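Local coordinates for actin-related protein 8 (Homo sapiens, PDB 4FO0), which binds ATP with low basal ATPase activity, does not polymerize, and is a proposed core component of the INO80 chromatin-remodelling complex, at residues 78-86 with 355-366; 316-326 with 512-520. All coordinates share one frame; numbering follows the deposited sequence.

Contact 1: residues 78-86 with 355-366; sequences GLKMVDQAI and LQAPMALFYPAT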
loop_
_atom_site.group_PDB
_atom_site.type_symbol
_atom_site.label_atom_id
_atom_site.label_comp_id
_atom_site.label_asym_id
_atom_site.label_seq_id
_atom_site.Cartn_x
_atom_site.Cartn_y
_atom_site.Cartn_z
ATOM N N GLY A 78 -18.862 13.662 -5.404
ATOM C CA GLY A 78 -17.987 13.260 -4.315
ATOM C C GLY A 78 -17.235 14.447 -3.730
ATOM O O GLY A 78 -17.110 14.591 -2.505
ATOM N N LEU A 79 -16.727 15.303 -4.611
ATOM C CA LEU A 79 -15.950 16.449 -4.180
ATOM C C LEU A 79 -16.852 17.421 -3.409
ATOM O O LEU A 79 -16.405 18.133 -2.511
ATOM C CB LEU A 79 -15.289 17.105 -5.389
ATOM C CG LEU A 79 -14.360 18.286 -5.135
ATOM C CD1 LEU A 79 -13.190 17.869 -4.271
ATOM C CD2 LEU A 79 -13.887 18.878 -6.455
ATOM N N LYS A 80 -18.138 17.427 -3.744
ATOM C CA LYS A 80 -19.105 18.207 -2.976
ATOM C C LYS A 80 -19.361 17.607 -1.593
ATOM O O LYS A 80 -19.601 18.334 -0.634
ATOM C CB LYS A 80 -20.417 18.362 -3.741
ATOM C CG LYS A 80 -20.337 19.336 -4.889
ATOM C CD LYS A 80 -21.563 19.212 -5.715
ATOM C CE LYS A 80 -21.445 19.924 -7.029
ATOM N NZ LYS A 80 -22.334 19.221 -8.011
ATOM N N MET A 81 -19.311 16.286 -1.475
ATOM C CA MET A 81 -19.403 15.680 -0.150
ATOM C C MET A 81 -18.163 15.984 0.697
ATOM O O MET A 81 -18.280 16.312 1.882
ATOM C CB MET A 81 -19.668 14.181 -0.252
ATOM C CG MET A 81 -20.942 13.858 -1.034
ATOM S SD MET A 81 -22.423 14.660 -0.345
ATOM C CE MET A 81 -22.328 14.184 1.388
ATOM N N VAL A 82 -16.983 15.894 0.079
ATOM C CA VAL A 82 -15.730 16.287 0.732
ATOM C C VAL A 82 -15.827 17.719 1.228
ATOM O O VAL A 82 -15.564 18.016 2.392
ATOM C CB VAL A 82 -14.502 16.179 -0.230
ATOM C CG1 VAL A 82 -13.225 16.498 0.511
ATOM C CG2 VAL A 82 -14.405 14.774 -0.834
ATOM N N ASP A 83 -16.222 18.610 0.330
ATOM C CA ASP A 83 -16.341 20.015 0.663
ATOM C C ASP A 83 -17.317 20.248 1.800
ATOM O O ASP A 83 -17.075 21.087 2.663
ATOM C CB ASP A 83 -16.738 20.821 -0.573
ATOM C CG ASP A 83 -15.516 21.255 -1.406
ATOM O OD1 ASP A 83 -14.372 21.045 -0.938
ATOM O OD2 ASP A 83 -15.693 21.823 -2.511
ATOM N N GLN A 84 -18.409 19.488 1.806
ATOM C CA GLN A 84 -19.437 19.642 2.823
ATOM C C GLN A 84 -18.908 19.234 4.189
ATOM O O GLN A 84 -19.190 19.880 5.204
ATOM C CB GLN A 84 -20.669 18.814 2.464
ATOM C CG GLN A 84 -21.725 18.819 3.554
ATOM C CD GLN A 84 -22.832 17.826 3.304
ATOM O OE1 GLN A 84 -23.215 17.566 2.162
ATOM N NE2 GLN A 84 -23.351 17.256 4.378
ATOM N N ALA A 85 -18.139 18.151 4.195
ATOM C CA ALA A 85 -17.494 17.653 5.397
ATOM C C ALA A 85 -16.430 18.611 5.901
ATOM O O ALA A 85 -16.180 18.693 7.097
ATOM C CB ALA A 85 -16.879 16.285 5.125
ATOM N N ILE A 86 -15.778 19.317 4.984
ATOM C CA ILE A 86 -14.714 20.233 5.369
ATOM C C ILE A 86 -15.303 21.447 6.086
ATOM O O ILE A 86 -14.890 21.807 7.194
ATOM C CB ILE A 86 -13.905 20.691 4.147
ATOM C CG1 ILE A 86 -13.042 19.546 3.616
ATOM C CG2 ILE A 86 -13.031 21.877 4.488
ATOM C CD1 ILE A 86 -12.281 19.904 2.333
ATOM N N LEU A 355 -6.027 19.330 1.180
ATOM C CA LEU A 355 -6.883 18.659 2.162
ATOM C C LEU A 355 -7.999 17.845 1.506
ATOM O O LEU A 355 -8.345 16.779 1.969
ATOM C CB LEU A 355 -7.487 19.672 3.128
ATOM C CG LEU A 355 -8.538 19.166 4.120
ATOM C CD1 LEU A 355 -7.934 18.229 5.173
ATOM C CD2 LEU A 355 -9.164 20.359 4.787
ATOM N N GLN A 356 -8.545 18.354 0.412
ATOM C CA GLN A 356 -9.559 17.633 -0.335
ATOM C C GLN A 356 -9.114 16.230 -0.744
ATOM O O GLN A 356 -9.833 15.255 -0.523
ATOM C CB GLN A 356 -9.961 18.426 -1.573
ATOM C CG GLN A 356 -10.655 19.738 -1.258
ATOM C CD GLN A 356 -10.807 20.599 -2.489
ATOM O OE1 GLN A 356 -9.826 20.913 -3.161
ATOM N NE2 GLN A 356 -12.034 20.955 -2.815
ATOM N N ALA A 357 -7.930 16.132 -1.343
ATOM C CA ALA A 357 -7.480 14.879 -1.934
ATOM C C ALA A 357 -7.404 13.708 -0.937
ATOM O O ALA A 357 -7.927 12.632 -1.202
ATOM C CB ALA A 357 -6.152 15.085 -2.626
ATOM N N PRO A 358 -6.734 13.911 0.204
ATOM C CA PRO A 358 -6.636 12.852 1.219
ATOM C C PRO A 358 -8.008 12.467 1.745
ATOM O O PRO A 358 -8.232 11.312 2.096
ATOM C CB PRO A 358 -5.832 13.508 2.352
ATOM C CG PRO A 358 -5.134 14.651 1.715
ATOM C CD PRO A 358 -5.954 15.111 0.548
ATOM N N MET A 359 -8.917 13.434 1.810
ATOM C CA MET A 359 -10.266 13.170 2.292
ATOM C C MET A 359 -11.129 12.396 1.307
ATOM O O MET A 359 -12.228 11.987 1.656
ATOM C CB MET A 359 -10.977 14.462 2.658
ATOM C CG MET A 359 -10.461 15.085 3.925
ATOM S SD MET A 359 -11.507 16.448 4.420
ATOM C CE MET A 359 -13.124 15.710 4.188
ATOM N N ALA A 360 -10.655 12.197 0.082
ATOM C CA ALA A 360 -11.397 11.343 -0.831
ATOM C C ALA A 360 -11.365 9.898 -0.334
ATOM O O ALA A 360 -12.190 9.085 -0.744
ATOM C CB ALA A 360 -10.875 11.445 -2.225
ATOM N N LEU A 361 -10.424 9.584 0.561
ATOM C CA LEU A 361 -10.413 8.273 1.222
ATOM C C LEU A 361 -11.691 8.049 2.027
ATOM O O LEU A 361 -12.094 6.916 2.258
ATOM C CB LEU A 361 -9.192 8.110 2.128
ATOM C CG LEU A 361 -7.875 7.975 1.372
ATOM C CD1 LEU A 361 -6.719 8.058 2.334
ATOM C CD2 LEU A 361 -7.839 6.659 0.583
ATOM N N PHE A 362 -12.336 9.135 2.437
ATOM C CA PHE A 362 -13.578 9.034 3.183
ATOM C C PHE A 362 -14.805 9.251 2.303
ATOM O O PHE A 362 -15.928 8.894 2.684
ATOM C CB PHE A 362 -13.543 9.998 4.359
ATOM C CG PHE A 362 -12.370 9.772 5.268
ATOM C CD1 PHE A 362 -12.513 9.037 6.446
ATOM C CD2 PHE A 362 -11.104 10.258 4.923
ATOM C CE1 PHE A 362 -11.417 8.810 7.277
ATOM C CE2 PHE A 362 -9.999 10.033 5.750
ATOM C CZ PHE A 362 -10.153 9.312 6.927
ATOM N N TYR A 363 -14.572 9.820 1.121
ATOM C CA TYR A 363 -15.607 9.999 0.100
ATOM C C TYR A 363 -15.124 9.491 -1.262
ATOM O O TYR A 363 -15.000 10.255 -2.217
ATOM C CB TYR A 363 -16.044 11.467 0.028
ATOM C CG TYR A 363 -16.568 11.944 1.348
ATOM C CD1 TYR A 363 -17.905 11.775 1.684
ATOM C CD2 TYR A 363 -15.719 12.521 2.288
ATOM C CE1 TYR A 363 -18.380 12.185 2.914
ATOM C CE2 TYR A 363 -16.183 12.933 3.515
ATOM C CZ TYR A 363 -17.519 12.760 3.827
ATOM O OH TYR A 363 -18.006 13.170 5.049
ATOM N N PRO A 364 -14.859 8.184 -1.347
ATOM C CA PRO A 364 -14.218 7.563 -2.511
ATOM C C PRO A 364 -14.997 7.672 -3.830
ATOM O O PRO A 364 -14.462 7.313 -4.875
ATOM C CB PRO A 364 -14.061 6.099 -2.075
ATOM C CG PRO A 364 -15.025 5.920 -0.976
ATOM C CD PRO A 364 -15.071 7.216 -0.260
ATOM N N ALA A 365 -16.231 8.147 -3.807
ATOM C CA ALA A 365 -16.919 8.393 -5.068
ATOM C C ALA A 365 -16.142 9.464 -5.828
ATOM O O ALA A 365 -16.238 9.584 -7.048
ATOM C CB ALA A 365 -18.335 8.844 -4.815
ATOM N N THR A 366 -15.377 10.248 -5.078
ATOM C CA THR A 366 -14.597 11.353 -5.625
ATOM C C THR A 366 -13.614 10.856 -6.674
ATOM O O THR A 366 -13.228 11.592 -7.583
ATOM C CB THR A 366 -13.814 12.074 -4.497
ATOM O OG1 THR A 366 -14.726 12.490 -3.482
ATOM C CG2 THR A 366 -13.085 13.285 -5.010
HETATM O O HOH W 1 -20.310 15.437 4.285
#

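Contact 2: residues 316-326 with 512-520; sequences KETFCHLDQDI and MFHKAQEFL. With ATP (adenosine-5'-triphosphate), chain C.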
loop_
_atom_site.group_PDB
_atom_site.type_symbol
_atom_site.label_atom_id
_atom_site.label_comp_id
_atom_site.label_asym_id
_atom_site.label_seq_id
_atom_site.Cartn_x
_atom_site.Cartn_y
_atom_site.Cartn_z
ATOM N N LYS A 316 2.052 14.481 -3.418
ATOM C CA LYS A 316 1.062 14.128 -2.419
ATOM C C LYS A 316 1.692 13.985 -1.028
ATOM O O LYS A 316 1.151 14.486 -0.042
ATOM C CB LYS A 316 0.361 12.821 -2.774
ATOM C CG LYS A 316 -0.454 12.272 -1.609
ATOM C CD LYS A 316 -0.909 10.852 -1.826
ATOM C CE LYS A 316 0.256 9.890 -1.820
ATOM N NZ LYS A 316 -0.229 8.493 -1.960
ATOM N N GLU A 317 2.823 13.296 -0.939
ATOM C CA GLU A 317 3.382 13.004 0.378
ATOM C C GLU A 317 3.955 14.231 1.036
ATOM O O GLU A 317 4.087 14.287 2.264
ATOM C CB GLU A 317 4.446 11.945 0.293
ATOM C CG GLU A 317 3.926 10.629 -0.182
ATOM C CD GLU A 317 5.018 9.788 -0.787
ATOM O OE1 GLU A 317 6.150 10.308 -0.939
ATOM O OE2 GLU A 317 4.737 8.615 -1.116
ATOM N N THR A 318 4.266 15.221 0.211
ATOM C CA THR A 318 4.844 16.471 0.693
ATOM C C THR A 318 3.784 17.497 1.085
ATOM O O THR A 318 3.901 18.164 2.112
ATOM C CB THR A 318 5.775 17.062 -0.362
ATOM O OG1 THR A 318 6.872 16.167 -0.545
ATOM C CG2 THR A 318 6.302 18.392 0.070
ATOM N N PHE A 319 2.735 17.592 0.281
ATOM C CA PHE A 319 1.747 18.650 0.438
ATOM C C PHE A 319 0.438 18.282 1.129
ATOM O O PHE A 319 -0.089 19.064 1.911
ATOM C CB PHE A 319 1.444 19.236 -0.922
ATOM C CG PHE A 319 2.616 19.896 -1.539
ATOM C CD1 PHE A 319 3.622 20.403 -0.738
ATOM C CD2 PHE A 319 2.724 20.015 -2.913
ATOM C CE1 PHE A 319 4.716 21.016 -1.290
ATOM C CE2 PHE A 319 3.810 20.636 -3.473
ATOM C CZ PHE A 319 4.811 21.132 -2.658
ATOM N N CYS A 320 -0.093 17.109 0.820
ATOM C CA CYS A 320 -1.372 16.680 1.364
ATOM C C CYS A 320 -1.353 16.546 2.889
ATOM O O CYS A 320 -0.356 16.130 3.485
ATOM C CB CYS A 320 -1.815 15.383 0.680
ATOM S SG CYS A 320 -2.266 15.681 -1.064
ATOM N N HIS A 321 -2.460 16.924 3.519
ATOM C CA HIS A 321 -2.573 16.863 4.978
ATOM C C HIS A 321 -4.033 16.635 5.329
ATOM O O HIS A 321 -4.907 16.848 4.486
ATOM C CB HIS A 321 -2.082 18.172 5.611
ATOM C CG HIS A 321 -2.904 19.368 5.228
ATOM N ND1 HIS A 321 -4.010 19.772 5.946
ATOM C CD2 HIS A 321 -2.796 20.229 4.188
ATOM C CE1 HIS A 321 -4.542 20.834 5.368
ATOM N NE2 HIS A 321 -3.822 21.135 4.303
ATOM N N LEU A 322 -4.297 16.199 6.559
ATOM C CA LEU A 322 -5.671 16.116 7.073
ATOM C C LEU A 322 -5.861 17.027 8.289
ATOM O O LEU A 322 -6.445 16.634 9.301
ATOM C CB LEU A 322 -6.037 14.680 7.429
ATOM C CG LEU A 322 -6.223 13.728 6.254
ATOM C CD1 LEU A 322 -6.200 12.279 6.731
ATOM C CD2 LEU A 322 -7.522 14.031 5.542
ATOM N N ASP A 323 -5.362 18.252 8.176
ATOM C CA ASP A 323 -5.405 19.204 9.274
ATOM C C ASP A 323 -6.326 20.401 8.944
ATOM O O ASP A 323 -5.993 21.222 8.087
ATOM C CB ASP A 323 -3.969 19.661 9.550
ATOM C CG ASP A 323 -3.862 20.641 10.704
ATOM O OD1 ASP A 323 -4.913 21.082 11.225
ATOM O OD2 ASP A 323 -2.711 20.981 11.075
ATOM N N GLN A 324 -7.479 20.501 9.610
ATOM C CA GLN A 324 -8.410 21.614 9.356
ATOM C C GLN A 324 -7.743 22.973 9.474
ATOM O O GLN A 324 -8.113 23.925 8.783
ATOM C CB GLN A 324 -9.587 21.602 10.330
ATOM C CG GLN A 324 -10.692 20.665 9.963
ATOM C CD GLN A 324 -11.397 21.046 8.674
ATOM O OE1 GLN A 324 -11.382 20.283 7.702
ATOM N NE2 GLN A 324 -12.049 22.210 8.667
ATOM N N ASP A 325 -6.764 23.058 10.359
ATOM C CA ASP A 325 -6.205 24.344 10.747
ATOM C C ASP A 325 -5.202 24.921 9.758
ATOM O O ASP A 325 -4.857 26.103 9.838
ATOM C CB ASP A 325 -5.634 24.262 12.162
ATOM C CG ASP A 325 -6.690 23.874 13.187
ATOM O OD1 ASP A 325 -7.860 24.293 13.035
ATOM O OD2 ASP A 325 -6.357 23.135 14.134
ATOM N N ILE A 326 -4.748 24.092 8.823
ATOM C CA ILE A 326 -3.925 24.556 7.713
ATOM C C ILE A 326 -4.865 24.991 6.600
ATOM O O ILE A 326 -5.528 24.161 5.975
ATOM C CB ILE A 326 -3.012 23.433 7.168
ATOM C CG1 ILE A 326 -2.051 22.935 8.238
ATOM C CG2 ILE A 326 -2.210 23.907 5.973
ATOM C CD1 ILE A 326 -1.131 21.838 7.725
ATOM N N MET A 512 -0.553 8.101 5.716
ATOM C CA MET A 512 0.528 8.756 6.434
ATOM C C MET A 512 0.507 10.286 6.373
ATOM O O MET A 512 1.544 10.935 6.396
ATOM C CB MET A 512 1.878 8.165 6.024
ATOM C CG MET A 512 2.231 6.919 6.843
ATOM S SD MET A 512 3.775 6.102 6.398
ATOM C CE MET A 512 4.930 7.469 6.339
ATOM N N PHE A 513 -0.689 10.856 6.346
ATOM C CA PHE A 513 -0.843 12.304 6.314
ATOM C C PHE A 513 -0.811 12.950 7.689
ATOM O O PHE A 513 -1.253 12.380 8.681
ATOM C CB PHE A 513 -2.148 12.678 5.645
ATOM C CG PHE A 513 -2.327 12.054 4.321
ATOM C CD1 PHE A 513 -1.723 12.598 3.207
ATOM C CD2 PHE A 513 -3.103 10.917 4.181
ATOM C CE1 PHE A 513 -1.892 12.022 1.965
ATOM C CE2 PHE A 513 -3.279 10.342 2.947
ATOM C CZ PHE A 513 -2.670 10.894 1.831
ATOM N N HIS A 514 -0.299 14.167 7.720
ATOM C CA HIS A 514 -0.247 14.959 8.929
ATOM C C HIS A 514 -1.661 15.125 9.512
ATOM O O HIS A 514 -2.610 15.473 8.788
ATOM C CB HIS A 514 0.412 16.299 8.589
ATOM C CG HIS A 514 0.602 17.201 9.762
ATOM N ND1 HIS A 514 -0.151 18.343 9.950
ATOM C CD2 HIS A 514 1.465 17.142 10.803
ATOM C CE1 HIS A 514 0.239 18.944 11.059
ATOM N NE2 HIS A 514 1.215 18.234 11.598
ATOM N N LYS A 515 -1.791 14.847 10.810
ATOM C CA LYS A 515 -3.063 14.928 11.546
ATOM C C LYS A 515 -4.038 13.795 11.225
ATOM O O LYS A 515 -5.215 13.845 11.592
ATOM C CB LYS A 515 -3.759 16.278 11.338
ATOM C CG LYS A 515 -3.028 17.448 11.960
ATOM C CD LYS A 515 -2.737 17.184 13.416
ATOM C CE LYS A 515 -2.217 18.439 14.122
ATOM N NZ LYS A 515 -2.008 18.233 15.596
ATOM N N ALA A 516 -3.559 12.764 10.550
ATOM C CA ALA A 516 -4.463 11.709 10.148
ATOM C C ALA A 516 -5.108 11.039 11.372
ATOM O O ALA A 516 -6.320 10.799 11.394
ATOM C CB ALA A 516 -3.749 10.704 9.274
ATOM N N GLN A 517 -4.306 10.755 12.395
ATOM C CA GLN A 517 -4.813 10.092 13.602
ATOM C C GLN A 517 -5.999 10.823 14.242
ATOM O O GLN A 517 -7.074 10.245 14.431
ATOM C CB GLN A 517 -3.703 9.915 14.636
ATOM C CG GLN A 517 -4.242 9.632 16.017
ATOM C CD GLN A 517 -3.155 9.377 17.025
ATOM O OE1 GLN A 517 -2.190 8.649 16.756
ATOM N NE2 GLN A 517 -3.301 9.974 18.202
ATOM N N GLU A 518 -5.774 12.089 14.588
ATOM C CA GLU A 518 -6.805 12.982 15.094
ATOM C C GLU A 518 -7.998 13.026 14.155
ATOM O O GLU A 518 -9.136 12.812 14.575
ATOM C CB GLU A 518 -6.245 14.402 15.251
ATOM C CG GLU A 518 -4.906 14.487 16.004
ATOM C CD GLU A 518 -3.686 14.060 15.165
ATOM O OE1 GLU A 518 -3.775 13.074 14.400
ATOM O OE2 GLU A 518 -2.624 14.713 15.275
ATOM N N PHE A 519 -7.737 13.294 12.880
ATOM C CA PHE A 519 -8.818 13.475 11.919
ATOM C C PHE A 519 -9.777 12.305 11.948
ATOM O O PHE A 519 -11.004 12.468 11.973
ATOM C CB PHE A 519 -8.267 13.644 10.509
ATOM C CG PHE A 519 -9.325 13.720 9.461
ATOM C CD1 PHE A 519 -9.909 12.566 8.962
ATOM C CD2 PHE A 519 -9.743 14.943 8.974
ATOM C CE1 PHE A 519 -10.891 12.627 7.993
ATOM C CE2 PHE A 519 -10.722 15.014 7.988
ATOM C CZ PHE A 519 -11.300 13.859 7.498
ATOM N N LEU A 520 -9.201 11.116 11.946
ATOM C CA LEU A 520 -9.981 9.896 11.873
ATOM C C LEU A 520 -10.661 9.585 13.205
ATOM O O LEU A 520 -11.800 9.119 13.240
ATOM C CB LEU A 520 -9.074 8.741 11.453
ATOM C CG LEU A 520 -9.712 7.361 11.503
ATOM C CD1 LEU A 520 -10.842 7.243 10.488
ATOM C CD2 LEU A 520 -8.649 6.317 11.271
HETATM P PG ATP C . -0.980 -2.417 -1.084
HETATM O O1G ATP C . -0.967 -2.626 0.406
HETATM O O2G ATP C . -0.713 -3.651 -1.910
HETATM O O3G ATP C . -2.130 -1.586 -1.614
HETATM P PB ATP C . 1.723 -1.472 -0.592
HETATM O O1B ATP C . 2.733 -1.345 -1.701
HETATM O O2B ATP C . 1.842 -2.493 0.531
HETATM O O3B ATP C . 0.304 -1.499 -1.347
HETATM P PA ATP C . 2.420 0.631 1.206
HETATM O O1A ATP C . 3.858 0.582 0.756
HETATM O O2A ATP C . 1.995 0.139 2.566
HETATM O O3A ATP C . 1.526 -0.014 0.050
HETATM O "O5'" ATP C . 1.948 2.150 1.073
HETATM C "C5'" ATP C . 2.228 2.814 -0.149
HETATM C "C4'" ATP C . 1.465 4.116 -0.165
HETATM O "O4'" ATP C . 1.882 4.870 0.964
HETATM C "C3'" ATP C . 1.765 4.963 -1.390
HETATM O "O3'" ATP C . 0.538 5.409 -1.977
HETATM C "C2'" ATP C . 2.541 6.137 -0.845
HETATM O "O2'" ATP C . 2.315 7.337 -1.569
HETATM C "C1'" ATP C . 1.969 6.226 0.547
HETATM N N9 ATP C . 2.817 7.061 1.411
HETATM C C8 ATP C . 4.072 6.787 1.793
HETATM N N7 ATP C . 4.558 7.778 2.578
HETATM C C5 ATP C . 3.596 8.701 2.702
HETATM C C6 ATP C . 3.463 9.998 3.384
HETATM N N6 ATP C . 4.498 10.485 4.112
HETATM N N1 ATP C . 2.281 10.656 3.252
HETATM C C2 ATP C . 1.255 10.168 2.527
HETATM N N3 ATP C . 1.320 8.991 1.870
HETATM C C4 ATP C . 2.443 8.228 1.923
HETATM O O HOH W 2 1.015 15.265 5.571
#

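Contact 1: residues 78-86 with 355-366
Val82 of helix 78-86 wedges both its methyls into the bend of 355-366, which in this actin-fold protein runs from helical residues into a 3-10 segment at 364-366. Its branches divide the work: CG1, anti to the backbone N (chi1 -176°), lies 3.7 Å from CB of Met359, while CG2 meets CB of Tyr363 and the hydroxyl of Thr366. The short axes of 78-86 and 355-359 approach to 9.8 Å at 111°, a steep crossing. Gly78, without a side chain, lets the 3-10 segment come near, its CA 4.1 Å from that of Thr366. At the other end of the buried side, CG1 of Ile86 touches SD of Met359 at 3.5 Å, and CD1 of Ile86 meets CD2 of Leu355 tip to tip. Gln356 fits into the same packed side as a knob among Leu79, Val82, Asp83 and Ile86.

The outer side is looser and more polar. Met81 is exposed; of its side chain, CB comes nearest the Tyr363 ring, at CD1. A water accompanies this edge, donating to Met81 O and weakly linked to the tyrosine hydroxyl, whose stronger partner is Arg523 of helix 516-527. From the packed side, the amide of Gln356 reaches out to partly exposed Asp83, nearly coplanar with its carboxylate, and NE2 of Gln356 donates to the syn side of Asp83 OD1 over 3.0 Å.

Contact 2: residues 316-326 with 512-520
Apolar contacts centre on Leu322, which enters the bend between Phe513 and helix 516-527 in this part of the ATP-binding actin fold. Its CD2 stands over the centre of the Phe519 ring in a CH-pi contact, 4.1 Å from the centroid, while CD1 rests on CB of Ala516. Farther along, CB of Cys320 lies 3.6 Å from CE1 of Phe513, and CG of Lys316 meets the edge of the same ring. The aliphatic part of Lys515 runs alongside Asp323, with CG of Lys515 3.4 Å from CB of Asp323.

Hydrogen bonds join the backbones. Leu322 N donates to His514 O over 2.9 Å, and a water bridges Cys320 O to His514 N.

Nucleotide contacts come from both segments. C2 of ATP sits over one face of Phe513, offset toward the rim. Lys316, its chain bent at chi3 (68°), brings NZ within 2.8 Å of O2', the ribose hydroxyl that itself donates to OE2 of Glu317. O2' thus acts as acceptor from Lys316 and as donor to Glu317, two residues whose opposite charges would probably polarise it.

How the contacts relate
Both contacts are largely buried and lie side by side, their centres 13 Å apart, but they serve different places in the fold. Contact 1 packs helix 78-86 against the bend and 3-10 segment of 355-366, away from the nucleotide, with a more polar outer margin; contact 2 joins loop and helix ends, and its inner end reaches the ATP pocket. They share a seam: CG of Met359 meets CD2 of Leu322 at 3.5 Å, and the rings of Phe362 and Phe519 meet with planes about 60° apart. Helix 516-527 belongs to contact 2 yet also supplies Arg523 to contact 1. Across its segments contact 1 has a single side-chain hydrogen bond, whereas the direct hydrogen bond of contact 2 is between backbones, beside a water bridge and bonds to ATP.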